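Local coordinates for putative methylase (Clostridium difficile, PDB 3LDU), which probably methylates guanine bases of ribosomal RNA, joining an RNA-binding THUMP region to a Rossmann-like methyltransferase domain that holds GTP in this crystal, at residues 58-63 and 164-169; 159-164 and 224-229; 341-346 and 368-373; 348-353 and 373-378. One frame throughout, in Å; residues are numbered along the deposited sequence. Where two conformers were deposited one is given.

Contact 1 (58-63 and 164-169); sequences CAERVH and ALHKRG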
loop_
_atom_site.group_PDB
_atom_site.type_symbol
_atom_site.label_atom_id
_atom_site.label_comp_id
_atom_site.label_asym_id
_atom_site.label_seq_id
_atom_site.Cartn_x
_atom_site.Cartn_y
_atom_site.Cartn_z
ATOM N N CYS A 58 -1.971 -0.698 3.565
ATOM C CA CYS A 58 -0.720 0.053 3.400
ATOM C C CYS A 58 0.484 -0.794 2.981
ATOM O O CYS A 58 1.585 -0.284 2.810
ATOM C CB CYS A 58 -0.413 0.830 4.677
ATOM S SG CYS A 58 -1.669 2.112 5.007
ATOM N N ALA A 59 0.264 -2.098 2.824
ATOM C CA ALA A 59 1.318 -2.998 2.366
ATOM C C ALA A 59 1.382 -2.995 0.851
ATOM O O ALA A 59 0.349 -3.014 0.191
ATOM C CB ALA A 59 1.036 -4.427 2.862
ATOM N N GLU A 60 2.586 -3.008 0.290
ATOM C CA GLU A 60 2.698 -3.085 -1.165
ATOM C C GLU A 60 2.594 -4.532 -1.631
ATOM O O GLU A 60 2.277 -4.788 -2.788
ATOM C CB GLU A 60 4.014 -2.490 -1.659
ATOM C CG GLU A 60 4.185 -1.025 -1.327
ATOM C CD GLU A 60 3.124 -0.149 -1.975
ATOM O OE1 GLU A 60 2.780 -0.386 -3.155
ATOM O OE2 GLU A 60 2.657 0.796 -1.302
ATOM N N ARG A 61 2.884 -5.458 -0.719
ATOM C CA ARG A 61 2.674 -6.877 -0.975
ATOM C C ARG A 61 2.998 -7.676 0.271
ATOM O O ARG A 61 3.320 -7.110 1.317
ATOM C CB ARG A 61 3.455 -7.379 -2.196
ATOM C CG ARG A 61 4.933 -7.064 -2.173
ATOM C CD ARG A 61 5.634 -7.672 -3.379
ATOM N NE ARG A 61 5.177 -7.100 -4.645
ATOM C CZ ARG A 61 4.294 -7.675 -5.454
ATOM N NH1 ARG A 61 3.945 -7.079 -6.590
ATOM N NH2 ARG A 61 3.761 -8.843 -5.127
ATOM N N VAL A 62 2.769 -8.982 0.196
ATOM C CA VAL A 62 2.942 -9.836 1.357
ATOM C C VAL A 62 3.865 -10.974 0.951
ATOM O O VAL A 62 3.528 -11.756 0.059
ATOM C CB VAL A 62 1.602 -10.410 1.847
ATOM C CG1 VAL A 62 1.837 -11.415 2.997
ATOM C CG2 VAL A 62 0.664 -9.279 2.273
ATOM N N HIS A 63 5.042 -11.028 1.570
ATOM C CA HIS A 63 6.033 -12.071 1.284
ATOM C C HIS A 63 6.074 -13.113 2.386
ATOM O O HIS A 63 5.996 -12.795 3.571
ATOM C CB HIS A 63 7.432 -11.458 1.199
ATOM C CG HIS A 63 7.624 -10.513 0.052
ATOM N ND1 HIS A 63 8.143 -10.912 -1.155
ATOM C CD2 HIS A 63 7.371 -9.189 -0.061
ATOM C CE1 HIS A 63 8.203 -9.875 -1.976
ATOM N NE2 HIS A 63 7.745 -8.812 -1.327
ATOM N N ALA A 164 0.807 -6.150 -7.582
ATOM C CA ALA A 164 1.026 -5.267 -6.431
ATOM C C ALA A 164 -0.288 -4.951 -5.708
ATOM O O ALA A 164 -1.312 -4.699 -6.346
ATOM C CB ALA A 164 1.717 -3.982 -6.868
ATOM N N LEU A 165 -0.248 -4.951 -4.377
ATOM C CA LEU A 165 -1.449 -4.794 -3.562
ATOM C C LEU A 165 -2.196 -3.480 -3.807
ATOM O O LEU A 165 -3.420 -3.414 -3.629
ATOM C CB LEU A 165 -1.118 -4.931 -2.066
ATOM C CG LEU A 165 -1.134 -6.343 -1.492
ATOM C CD1 LEU A 165 -0.941 -6.292 0.019
ATOM C CD2 LEU A 165 -2.445 -7.063 -1.860
ATOM N N HIS A 166 -1.481 -2.436 -4.218
ATOM C CA HIS A 166 -2.154 -1.156 -4.427
ATOM C C HIS A 166 -3.204 -1.258 -5.533
ATOM O O HIS A 166 -4.107 -0.419 -5.626
ATOM C CB HIS A 166 -1.157 -0.019 -4.698
ATOM C CG HIS A 166 -0.526 -0.068 -6.060
ATOM N ND1 HIS A 166 -1.078 0.552 -7.155
ATOM C CD2 HIS A 166 0.624 -0.649 -6.483
ATOM C CE1 HIS A 166 -0.299 0.346 -8.212
ATOM N NE2 HIS A 166 0.731 -0.379 -7.831
ATOM N N LYS A 167 -3.098 -2.294 -6.362
ATOM C CA LYS A 167 -4.096 -2.504 -7.397
ATOM C C LYS A 167 -5.261 -3.267 -6.781
ATOM O O LYS A 167 -5.268 -4.506 -6.778
ATOM C CB LYS A 167 -3.486 -3.259 -8.577
ATOM C CG LYS A 167 -2.253 -2.581 -9.146
ATOM C CD LYS A 167 -1.711 -3.278 -10.367
ATOM C CE LYS A 167 -0.556 -2.484 -10.961
ATOM N NZ LYS A 167 -0.191 -2.960 -12.326
ATOM N N ARG A 168 -6.225 -2.534 -6.224
ATOM C CA ARG A 168 -7.400 -3.161 -5.611
ATOM C C ARG A 168 -8.307 -3.740 -6.690
ATOM O O ARG A 168 -9.055 -4.685 -6.445
ATOM C CB ARG A 168 -8.210 -2.169 -4.761
ATOM C CG ARG A 168 -7.772 -1.982 -3.304
ATOM C CD ARG A 168 -6.538 -1.163 -3.267
ATOM N NE ARG A 168 -6.345 -0.371 -2.048
ATOM C CZ ARG A 168 -5.401 -0.615 -1.144
ATOM N NH1 ARG A 168 -5.255 0.197 -0.100
ATOM N NH2 ARG A 168 -4.596 -1.670 -1.285
ATOM N N GLY A 169 -8.234 -3.162 -7.883
ATOM C CA GLY A 169 -9.087 -3.576 -8.983
ATOM C C GLY A 169 -9.982 -2.467 -9.503
ATOM O O GLY A 169 -10.645 -2.631 -10.519
HETATM O O HOH W 1 -2.417 -2.686 0.362
HETATM O O HOH W 2 1.450 -2.356 -4.049
#

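Contact 2 (159-164 and 224-229); sequences DTTGDA and LNREFI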
loop_
_atom_site.group_PDB
_atom_site.type_symbol
_atom_site.label_atom_id
_atom_site.label_comp_id
_atom_site.label_asym_id
_atom_site.label_seq_id
_atom_site.Cartn_x
_atom_site.Cartn_y
_atom_site.Cartn_z
ATOM N N ASP A 159 6.731 -14.518 -2.995
ATOM C CA ASP A 159 5.633 -13.564 -3.137
ATOM C C ASP A 159 4.290 -14.288 -3.035
ATOM O O ASP A 159 4.045 -15.231 -3.793
ATOM C CB ASP A 159 5.760 -12.863 -4.490
ATOM C CG ASP A 159 4.593 -11.935 -4.780
ATOM O OD1 ASP A 159 3.976 -11.456 -3.815
ATOM O OD2 ASP A 159 4.307 -11.685 -5.969
ATOM N N THR A 160 3.430 -13.868 -2.107
ATOM C CA THR A 160 2.116 -14.502 -1.933
ATOM C C THR A 160 1.025 -13.709 -2.642
ATOM O O THR A 160 -0.131 -14.139 -2.702
ATOM C CB THR A 160 1.711 -14.646 -0.443
ATOM O OG1 THR A 160 1.381 -13.359 0.096
ATOM C CG2 THR A 160 2.832 -15.259 0.385
ATOM N N THR A 161 1.406 -12.553 -3.184
ATOM C CA THR A 161 0.440 -11.559 -3.672
ATOM C C THR A 161 0.185 -11.590 -5.182
ATOM O O THR A 161 -0.948 -11.749 -5.620
ATOM C CB THR A 161 0.902 -10.154 -3.256
ATOM O OG1 THR A 161 1.018 -10.113 -1.832
ATOM C CG2 THR A 161 -0.103 -9.108 -3.736
ATOM N N GLY A 162 1.240 -11.464 -5.978
ATOM C CA GLY A 162 1.093 -11.383 -7.420
ATOM C C GLY A 162 1.067 -9.920 -7.857
ATOM O O GLY A 162 2.042 -9.199 -7.670
ATOM N N ASP A 163 -0.036 -9.474 -8.439
ATOM C CA ASP A 163 -0.175 -8.050 -8.760
ATOM C C ASP A 163 0.003 -7.204 -7.495
ATOM O O ASP A 163 -0.573 -7.506 -6.455
ATOM C CB ASP A 163 -1.541 -7.756 -9.386
ATOM C CG ASP A 163 -1.620 -8.167 -10.841
ATOM O OD1 ASP A 163 -0.564 -8.455 -11.440
ATOM O OD2 ASP A 163 -2.744 -8.192 -11.388
ATOM N N ALA A 164 0.807 -6.150 -7.582
ATOM C CA ALA A 164 1.026 -5.267 -6.431
ATOM C C ALA A 164 -0.288 -4.951 -5.708
ATOM O O ALA A 164 -1.312 -4.699 -6.346
ATOM C CB ALA A 164 1.717 -3.982 -6.868
ATOM N N LEU A 224 -10.883 -7.547 -1.367
ATOM C CA LEU A 224 -12.162 -8.245 -1.535
ATOM C C LEU A 224 -12.505 -8.534 -2.989
ATOM O O LEU A 224 -13.096 -9.571 -3.299
ATOM C CB LEU A 224 -13.287 -7.443 -0.873
ATOM C CG LEU A 224 -14.611 -8.121 -0.518
ATOM C CD1 LEU A 224 -14.429 -9.379 0.353
ATOM C CD2 LEU A 224 -15.533 -7.106 0.152
ATOM N N ASN A 225 -12.130 -7.633 -3.886
ATOM C CA ASN A 225 -12.493 -7.793 -5.288
ATOM C C ASN A 225 -11.312 -8.068 -6.210
ATOM O O ASN A 225 -11.353 -7.723 -7.391
ATOM C CB ASN A 225 -13.283 -6.578 -5.790
ATOM C CG ASN A 225 -14.667 -6.489 -5.172
ATOM O OD1 ASN A 225 -15.381 -7.490 -5.076
ATOM N ND2 ASN A 225 -15.053 -5.289 -4.754
ATOM N N ARG A 226 -10.262 -8.689 -5.677
ATOM C CA ARG A 226 -9.147 -9.095 -6.516
ATOM C C ARG A 226 -8.632 -10.478 -6.130
ATOM O O ARG A 226 -9.062 -11.057 -5.127
ATOM C CB ARG A 226 -8.011 -8.077 -6.473
ATOM C CG ARG A 226 -7.471 -7.786 -5.080
ATOM C CD ARG A 226 -6.060 -7.231 -5.184
ATOM N NE ARG A 226 -5.124 -8.268 -5.614
ATOM C CZ ARG A 226 -3.852 -8.053 -5.953
ATOM N NH1 ARG A 226 -3.353 -6.828 -5.938
ATOM N NH2 ARG A 226 -3.075 -9.062 -6.325
ATOM N N GLU A 227 -7.712 -11.003 -6.926
ATOM C CA GLU A 227 -7.142 -12.307 -6.606
ATOM C C GLU A 227 -5.646 -12.236 -6.286
ATOM O O GLU A 227 -4.985 -11.225 -6.539
ATOM C CB GLU A 227 -7.464 -13.346 -7.670
ATOM C CG GLU A 227 -6.957 -13.061 -9.055
ATOM C CD GLU A 227 -7.545 -14.036 -10.068
ATOM O OE1 GLU A 227 -6.889 -15.058 -10.379
ATOM O OE2 GLU A 227 -8.679 -13.793 -10.531
ATOM N N PHE A 228 -5.141 -13.303 -5.688
ATOM C CA PHE A 228 -3.763 -13.335 -5.218
ATOM C C PHE A 228 -3.108 -14.602 -5.707
ATOM O O PHE A 228 -3.752 -15.656 -5.778
ATOM C CB PHE A 228 -3.743 -13.275 -3.697
ATOM C CG PHE A 228 -4.416 -12.057 -3.161
ATOM C CD1 PHE A 228 -3.717 -10.870 -3.042
ATOM C CD2 PHE A 228 -5.757 -12.085 -2.815
ATOM C CE1 PHE A 228 -4.345 -9.728 -2.563
ATOM C CE2 PHE A 228 -6.382 -10.956 -2.332
ATOM C CZ PHE A 228 -5.674 -9.774 -2.213
ATOM N N ILE A 229 -1.830 -14.509 -6.064
ATOM C CA ILE A 229 -1.131 -15.667 -6.639
ATOM C C ILE A 229 -1.159 -16.891 -5.718
ATOM O O ILE A 229 -1.261 -18.014 -6.207
ATOM C CB ILE A 229 0.324 -15.304 -7.029
ATOM C CG1 ILE A 229 0.912 -16.345 -7.982
ATOM C CG2 ILE A 229 1.198 -15.147 -5.779
ATOM C CD1 ILE A 229 0.129 -16.508 -9.270
HETATM O O HOH W 3 -2.756 -11.155 -9.074
#

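Contact 3 (341-346 and 368-373); sequences YLITSY and LKTNFF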
loop_
_atom_site.group_PDB
_atom_site.type_symbol
_atom_site.label_atom_id
_atom_site.label_comp_id
_atom_site.label_asym_id
_atom_site.label_seq_id
_atom_site.Cartn_x
_atom_site.Cartn_y
_atom_site.Cartn_z
ATOM N N TYR A 341 -5.646 18.477 5.578
ATOM C CA TYR A 341 -4.414 17.712 5.414
ATOM C C TYR A 341 -4.087 17.707 3.932
ATOM O O TYR A 341 -4.943 17.385 3.113
ATOM C CB TYR A 341 -4.632 16.279 5.910
ATOM C CG TYR A 341 -5.074 16.209 7.361
ATOM C CD1 TYR A 341 -4.148 16.017 8.383
ATOM C CD2 TYR A 341 -6.421 16.371 7.712
ATOM C CE1 TYR A 341 -4.545 15.955 9.719
ATOM C CE2 TYR A 341 -6.824 16.325 9.050
ATOM C CZ TYR A 341 -5.881 16.110 10.043
ATOM O OH TYR A 341 -6.257 16.066 11.379
ATOM N N LEU A 342 -2.870 18.097 3.580
ATOM C CA LEU A 342 -2.511 18.228 2.173
ATOM C C LEU A 342 -1.168 17.583 1.921
ATOM O O LEU A 342 -0.219 17.791 2.683
ATOM C CB LEU A 342 -2.414 19.715 1.791
ATOM C CG LEU A 342 -3.703 20.535 1.864
ATOM C CD1 LEU A 342 -3.789 21.207 3.227
ATOM C CD2 LEU A 342 -3.766 21.583 0.757
ATOM N N ILE A 343 -1.087 16.799 0.855
ATOM C CA ILE A 343 0.183 16.194 0.475
ATOM C C ILE A 343 0.746 16.880 -0.771
ATOM O O ILE A 343 0.037 17.080 -1.758
ATOM C CB ILE A 343 0.041 14.656 0.258
ATOM C CG1 ILE A 343 1.386 14.075 -0.178
ATOM C CG2 ILE A 343 -1.077 14.333 -0.743
ATOM C CD1 ILE A 343 1.484 12.533 -0.050
ATOM N N THR A 344 2.000 17.301 -0.706
ATOM C CA THR A 344 2.634 17.922 -1.859
ATOM C C THR A 344 4.141 17.828 -1.760
ATOM O O THR A 344 4.691 17.762 -0.659
ATOM C CB THR A 344 2.221 19.407 -2.043
ATOM O OG1 THR A 344 2.919 19.941 -3.175
ATOM C CG2 THR A 344 2.564 20.231 -0.809
ATOM N N SER A 345 4.807 17.840 -2.909
ATOM C CA SER A 345 6.265 17.822 -2.938
ATOM C C SER A 345 6.835 19.234 -2.941
ATOM O O SER A 345 8.057 19.418 -2.907
ATOM C CB SER A 345 6.772 17.064 -4.163
ATOM O OG SER A 345 6.419 17.741 -5.358
ATOM N N TYR A 346 5.954 20.229 -2.983
ATOM C CA TYR A 346 6.387 21.624 -2.938
ATOM C C TYR A 346 6.951 21.942 -1.547
ATOM O O TYR A 346 6.213 22.020 -0.567
ATOM C CB TYR A 346 5.235 22.564 -3.309
ATOM C CG TYR A 346 5.690 23.994 -3.534
ATOM C CD1 TYR A 346 6.203 24.391 -4.762
ATOM C CD2 TYR A 346 5.620 24.931 -2.517
ATOM C CE1 TYR A 346 6.633 25.687 -4.972
ATOM C CE2 TYR A 346 6.044 26.233 -2.717
ATOM C CZ TYR A 346 6.553 26.602 -3.948
ATOM O OH TYR A 346 6.980 27.893 -4.171
ATOM N N LEU A 368 8.621 10.597 -6.350
ATOM C CA LEU A 368 8.351 11.924 -5.814
ATOM C C LEU A 368 8.591 11.964 -4.313
ATOM O O LEU A 368 8.158 11.075 -3.580
ATOM C CB LEU A 368 6.910 12.333 -6.119
ATOM C CG LEU A 368 6.530 12.326 -7.601
ATOM C CD1 LEU A 368 5.066 12.678 -7.790
ATOM C CD2 LEU A 368 7.422 13.286 -8.373
ATOM N N LYS A 369 9.287 12.992 -3.848
ATOM C CA LYS A 369 9.459 13.152 -2.413
ATOM C C LYS A 369 8.434 14.146 -1.900
ATOM O O LYS A 369 8.593 15.357 -2.044
ATOM C CB LYS A 369 10.880 13.581 -2.047
ATOM C CG LYS A 369 11.136 13.587 -0.544
ATOM C CD LYS A 369 12.577 13.249 -0.228
ATOM C CE LYS A 369 13.187 14.286 0.695
ATOM N NZ LYS A 369 13.241 15.626 0.047
ATOM N N THR A 370 7.376 13.616 -1.300
ATOM C CA THR A 370 6.251 14.425 -0.857
ATOM C C THR A 370 6.254 14.596 0.659
ATOM O O THR A 370 6.857 13.798 1.385
ATOM C CB THR A 370 4.919 13.789 -1.300
ATOM O OG1 THR A 370 4.926 12.402 -0.962
ATOM C CG2 THR A 370 4.739 13.907 -2.799
ATOM N N ASN A 371 5.606 15.661 1.127
ATOM C CA ASN A 371 5.344 15.845 2.554
ATOM C C ASN A 371 3.849 15.921 2.804
ATOM O O ASN A 371 3.111 16.444 1.981
ATOM C CB ASN A 371 6.000 17.118 3.075
ATOM C CG ASN A 371 7.503 17.010 3.142
ATOM O OD1 ASN A 371 8.051 16.312 3.998
ATOM N ND2 ASN A 371 8.184 17.704 2.236
ATOM N N PHE A 372 3.405 15.386 3.934
ATOM C CA PHE A 372 1.997 15.449 4.312
ATOM C C PHE A 372 1.903 16.505 5.407
ATOM O O PHE A 372 2.427 16.307 6.500
ATOM C CB PHE A 372 1.557 14.086 4.848
ATOM C CG PHE A 372 0.068 13.949 5.064
ATOM C CD1 PHE A 372 -0.844 14.410 4.121
ATOM C CD2 PHE A 372 -0.413 13.329 6.205
ATOM C CE1 PHE A 372 -2.213 14.253 4.317
ATOM C CE2 PHE A 372 -1.774 13.173 6.413
ATOM C CZ PHE A 372 -2.675 13.629 5.468
ATOM N N PHE A 373 1.269 17.632 5.091
ATOM C CA PHE A 373 1.113 18.749 6.028
ATOM C C PHE A 373 -0.229 18.647 6.747
ATOM O O PHE A 373 -1.280 18.661 6.115
ATOM C CB PHE A 373 1.173 20.051 5.261
ATOM C CG PHE A 373 2.484 20.300 4.582
ATOM C CD1 PHE A 373 3.516 20.929 5.258
ATOM C CD2 PHE A 373 2.681 19.912 3.268
ATOM C CE1 PHE A 373 4.731 21.169 4.634
ATOM C CE2 PHE A 373 3.888 20.153 2.633
ATOM C CZ PHE A 373 4.913 20.784 3.318
HETATM O O HOH W 4 6.663 19.442 0.517
#

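Contact 4 (348-353 and 373-378); sequences DFEYEF and FQYPGP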
loop_
_atom_site.group_PDB
_atom_site.type_symbol
_atom_site.label_atom_id
_atom_site.label_comp_id
_atom_site.label_asym_id
_atom_site.label_seq_id
_atom_site.Cartn_x
_atom_site.Cartn_y
_atom_site.Cartn_z
ATOM N N ASP A 348 8.247 24.569 0.060
ATOM C CA ASP A 348 7.855 25.772 0.784
ATOM C C ASP A 348 6.337 25.960 0.829
ATOM O O ASP A 348 5.838 27.091 0.768
ATOM C CB ASP A 348 8.503 26.991 0.136
ATOM C CG ASP A 348 8.676 28.141 1.103
ATOM O OD1 ASP A 348 8.889 27.875 2.307
ATOM O OD2 ASP A 348 8.607 29.305 0.658
ATOM N N PHE A 349 5.614 24.848 0.945
ATOM C CA PHE A 349 4.158 24.866 0.949
ATOM C C PHE A 349 3.576 25.747 2.052
ATOM O O PHE A 349 2.719 26.580 1.791
ATOM C CB PHE A 349 3.586 23.441 1.068
ATOM C CG PHE A 349 2.112 23.420 1.324
ATOM C CD1 PHE A 349 1.208 23.605 0.283
ATOM C CD2 PHE A 349 1.626 23.269 2.608
ATOM C CE1 PHE A 349 -0.157 23.607 0.522
ATOM C CE2 PHE A 349 0.264 23.280 2.853
ATOM C CZ PHE A 349 -0.627 23.446 1.810
ATOM N N GLU A 350 4.062 25.575 3.279
ATOM C CA GLU A 350 3.506 26.300 4.418
ATOM C C GLU A 350 3.570 27.802 4.207
ATOM O O GLU A 350 2.644 28.525 4.569
ATOM C CB GLU A 350 4.221 25.904 5.709
ATOM C CG GLU A 350 3.898 24.482 6.147
ATOM C CD GLU A 350 4.874 23.965 7.176
ATOM O OE1 GLU A 350 6.040 23.733 6.802
ATOM O OE2 GLU A 350 4.475 23.790 8.350
ATOM N N TYR A 351 4.656 28.265 3.599
ATOM C CA TYR A 351 4.804 29.693 3.335
ATOM C C TYR A 351 3.732 30.231 2.380
ATOM O O TYR A 351 3.128 31.281 2.632
ATOM C CB TYR A 351 6.210 30.010 2.822
ATOM C CG TYR A 351 6.397 31.480 2.532
ATOM C CD1 TYR A 351 6.583 32.390 3.565
ATOM C CD2 TYR A 351 6.367 31.960 1.229
ATOM C CE1 TYR A 351 6.746 33.742 3.301
ATOM C CE2 TYR A 351 6.526 33.304 0.958
ATOM C CZ TYR A 351 6.716 34.191 1.997
ATOM O OH TYR A 351 6.876 35.535 1.733
ATOM N N GLU A 352 3.471 29.519 1.288
ATOM C CA GLU A 352 2.491 30.000 0.314
ATOM C C GLU A 352 1.054 29.782 0.801
ATOM O O GLU A 352 0.162 30.612 0.562
ATOM C CB GLU A 352 2.711 29.330 -1.042
ATOM C CG GLU A 352 4.124 29.476 -1.579
ATOM C CD GLU A 352 4.476 30.911 -1.940
ATOM O OE1 GLU A 352 3.559 31.763 -1.994
ATOM O OE2 GLU A 352 5.674 31.186 -2.176
ATOM N N PHE A 353 0.842 28.664 1.493
ATOM C CA PHE A 353 -0.448 28.336 2.094
ATOM C C PHE A 353 -0.843 29.324 3.202
ATOM O O PHE A 353 -2.028 29.551 3.443
ATOM C CB PHE A 353 -0.411 26.908 2.641
ATOM C CG PHE A 353 -1.729 26.411 3.142
ATOM C CD1 PHE A 353 -2.749 26.094 2.252
ATOM C CD2 PHE A 353 -1.943 26.221 4.499
ATOM C CE1 PHE A 353 -3.965 25.617 2.700
ATOM C CE2 PHE A 353 -3.159 25.742 4.959
ATOM C CZ PHE A 353 -4.176 25.436 4.052
ATOM N N PHE A 373 1.269 17.632 5.091
ATOM C CA PHE A 373 1.113 18.749 6.028
ATOM C C PHE A 373 -0.229 18.647 6.747
ATOM O O PHE A 373 -1.280 18.661 6.115
ATOM C CB PHE A 373 1.173 20.051 5.261
ATOM C CG PHE A 373 2.484 20.300 4.582
ATOM C CD1 PHE A 373 3.516 20.929 5.258
ATOM C CD2 PHE A 373 2.681 19.912 3.268
ATOM C CE1 PHE A 373 4.731 21.169 4.634
ATOM C CE2 PHE A 373 3.888 20.153 2.633
ATOM C CZ PHE A 373 4.913 20.784 3.318
ATOM N N GLN A 374 -0.192 18.576 8.071
ATOM C CA GLN A 374 -1.385 18.250 8.848
ATOM C C GLN A 374 -1.827 19.475 9.632
ATOM O O GLN A 374 -1.028 20.066 10.351
ATOM C CB GLN A 374 -1.062 17.111 9.817
ATOM C CG GLN A 374 -0.565 15.883 9.082
ATOM C CD GLN A 374 -0.110 14.757 9.996
ATOM O OE1 GLN A 374 0.679 13.907 9.587
ATOM N NE2 GLN A 374 -0.610 14.737 11.226
ATOM N N TYR A 375 -3.099 19.834 9.496
ATOM C CA TYR A 375 -3.659 21.016 10.160
ATOM C C TYR A 375 -4.944 20.670 10.907
ATOM O O TYR A 375 -6.034 21.044 10.467
ATOM C CB TYR A 375 -3.979 22.099 9.142
ATOM C CG TYR A 375 -2.806 22.650 8.376
ATOM C CD1 TYR A 375 -2.156 23.804 8.805
ATOM C CD2 TYR A 375 -2.357 22.036 7.209
ATOM C CE1 TYR A 375 -1.086 24.330 8.094
ATOM C CE2 TYR A 375 -1.280 22.550 6.492
ATOM C CZ TYR A 375 -0.647 23.697 6.942
ATOM O OH TYR A 375 0.419 24.219 6.240
ATOM N N PRO A 376 -4.826 19.953 12.035
ATOM C CA PRO A 376 -6.015 19.678 12.850
ATOM C C PRO A 376 -6.609 20.980 13.355
ATOM O O PRO A 376 -5.860 21.929 13.612
ATOM C CB PRO A 376 -5.463 18.851 14.022
ATOM C CG PRO A 376 -3.974 19.115 14.023
ATOM C CD PRO A 376 -3.622 19.296 12.577
ATOM N N GLY A 377 -7.933 21.027 13.477
ATOM C CA GLY A 377 -8.624 22.231 13.903
ATOM C C GLY A 377 -8.274 22.608 15.328
ATOM O O GLY A 377 -7.707 21.803 16.065
ATOM N N PRO A 378 -8.619 23.841 15.727
ATOM C CA PRO A 378 -8.281 24.330 17.068
ATOM C C PRO A 378 -8.820 23.390 18.136
ATOM O O PRO A 378 -9.850 22.750 17.933
ATOM C CB PRO A 378 -8.998 25.683 17.143
ATOM C CG PRO A 378 -10.001 25.662 16.027
ATOM C CD PRO A 378 -9.400 24.817 14.958
#

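Contact 1 (58-63 and 164-169)
Leu165 has the largest share, 80 Å² of the residue being buried against residues 58-63. Its chi1 of -87° and extended chi2 lay CD1 alongside the opposite backbone, 3.8 Å from Arg61 CA, while the same methyl meets Ala59 CB at 3.9 Å and lies 4.1 Å from Val62 CG2, the Leu165 and Val62 side chains crossing obliquely. The Leu165 N-H bonds to Glu60 O at 3.0 Å and 164°, with the nitrogen above the carbonyl plane. Glu60 starts away from residues 164-169 but bends back at chi2, so that OE1 and its own carbonyl O accept from one water; this water accepts from His166 N, 2.9 Å away. Glu60 OE1 also pairs with Arg180 and OE2 with Thr182. Arg61 CG takes the crowded position between backbone N and carbonyl carbon (chi1 53°), and a kink at chi3 brings NH1 within 3.8 Å of Ala164 CB; the guanidinium is fixed by Asp159 and Gly162 O. A second water joins Ala59 O to Arg168 NH2, which also donates to Leu165 O. The Ala164-Lys167 type I beta turn joins the loop between strand 153-159 and helix 181-189 to the loop before strand 63-70 in the ferredoxin-like region.

Contact 2 (159-164 and 224-229)
An Asx turn at the end of strand 153-159 shapes the loop that meets residues 224-229 of the methyltransferase domain. Asp159 OD1 accepts from Thr161 N at 2.9 Å and OD2 from Gly162 N, both donors standing above the carboxylate plane; the same carboxylate forms a salt bridge with Arg61. Gly162 CA packs 4.0 Å from Ile229 CB. The Ile229 branch CG2, in the crowded position between backbone N and carbonyl carbon, presses on the Thr160 carbonyl carbon at 3.5 Å. Next to it Ile229 N donates to Thr161 O at 2.9 Å and 162°. The CB of Arg226 points at the loop, and the chain, bent at chi3 (-70°), grips end-on: NH1 and NH2 donate to Asp163 O, each at 2.9 Å, with NH2 on a lone pair and NH1 above the carbonyl plane. NH1 adds a weak bond to Ala164 O and also hydrogen-bonds to Lys167 O. NE and NH2 also hold Glu227 O. With two carbonyl oxygens near the guanidinium plane each accepting from two nitrogens, the group is held against rotation, and its charge is probably stabilised in part by the carbonyl dipoles, with the Asp163 carboxylate near but not in contact.

Contact 3 (341-346 and 368-373)
Four backbone hydrogen bonds carry this pairing, in two reciprocal sets. Leu342 N donates to Phe373 O at 3.0 Å, and Phe373 N returns a bond to Leu342 O at 2.8 Å, both in the carbonyl plane. Thr344 and Asn371 repeat the exchange; Asn371 N reaches Thr344 O almost straight (176°) but from above the carbonyl plane. Between these hydrogen-bonded pairs lies the non-hydrogen-bonded pair Ile343-Phe372, its CA atoms 4.3 Å apart, and the segment axes run at 170°. Strand 368-375 is thereby inserted between 339-344 and 359-365, antiparallel to the other six strands, all mutually parallel, as in the seven-stranded Rossmann-like methyltransferase sheet. In apolar packing on the Ile343 face, Phe372 holds CG anti to the backbone N, carrying CZ to 3.3 Å from Tyr341 CB; the two rings are near parallel, at 25°, yet slid apart with little overlap. On the Leu342 and Thr344 face, Thr344 CG2 touches Phe373 CE2 at 3.7 Å. A water bridges the segments where strand 341-344 ends, donating to Thr344 O and, weakly, to Tyr346 O while accepting from Asn371 ND2. Thr344 OG1 takes Tyr346 N at 3.1 Å in an ST turn and is also hydrogen-bonded to Tyr325 OH.

Contact 4 (348-353 and 373-378)
Three side chains of the short helix 349-353 form a hollow into which Tyr375 pushes its hydroxyl end. Its OH comes within 3.5 Å of Phe349 CE2, lying at that ring's edge, and equally near Glu350 CG, while Phe353 CD2 stands 3.6 Å away. Phe353 CE2 sits over one face of the Tyr375 ring, offset toward the rim; the side chains reach toward each other tip to tip, their ring planes 46° apart. The hydroxyl has a polar partner: it hydrogen-bonds to Gln355 O, just past the helix. Helix and strand 373-375 are 11.2 Å apart at their axes, a separation bridged by aromatic rings, and this is a helix packed on the sheet of the Rossmann-like methyltransferase domain. Both Phe349 and Phe353 hold CG anti to the backbone N (chi1 170° and -173°), which sends their rings from the helix toward the strand. Phe349 lays CD2 over one face of the Phe373 ring, 3.6 Å from CD2 of Phe373, and its CB covers the far rim at CE2 and CZ. Glu350 brings CG to 3.7 Å from Phe373 CD1, and its OE1 lies at the ring edge; OE2 is occupied by Ala357 N.

In the fold
The four contacts form two pairs. Contacts 1 and 2, with centres 7 Å apart, share Ala164 and interlock: Val62 O and N meet the hydroxyls of Thr160 and Thr161, and Leu165 CD2 packs 3.3 Å from Phe228 CE1. Together they join the N-terminal regions to the methyltransferase domain. Contacts 3 and 4, with centres 11 Å apart, share Phe373 and belong to one sheet and the helix following strand 339-344. The pairs are well separated, the centres of contacts 2 and 4 being 37 Å apart. The bound GTP is about 10 Å from the His166 side chain, 8 Å from that of Ile343 and 12 Å from that of Phe349, so none of these three touches it.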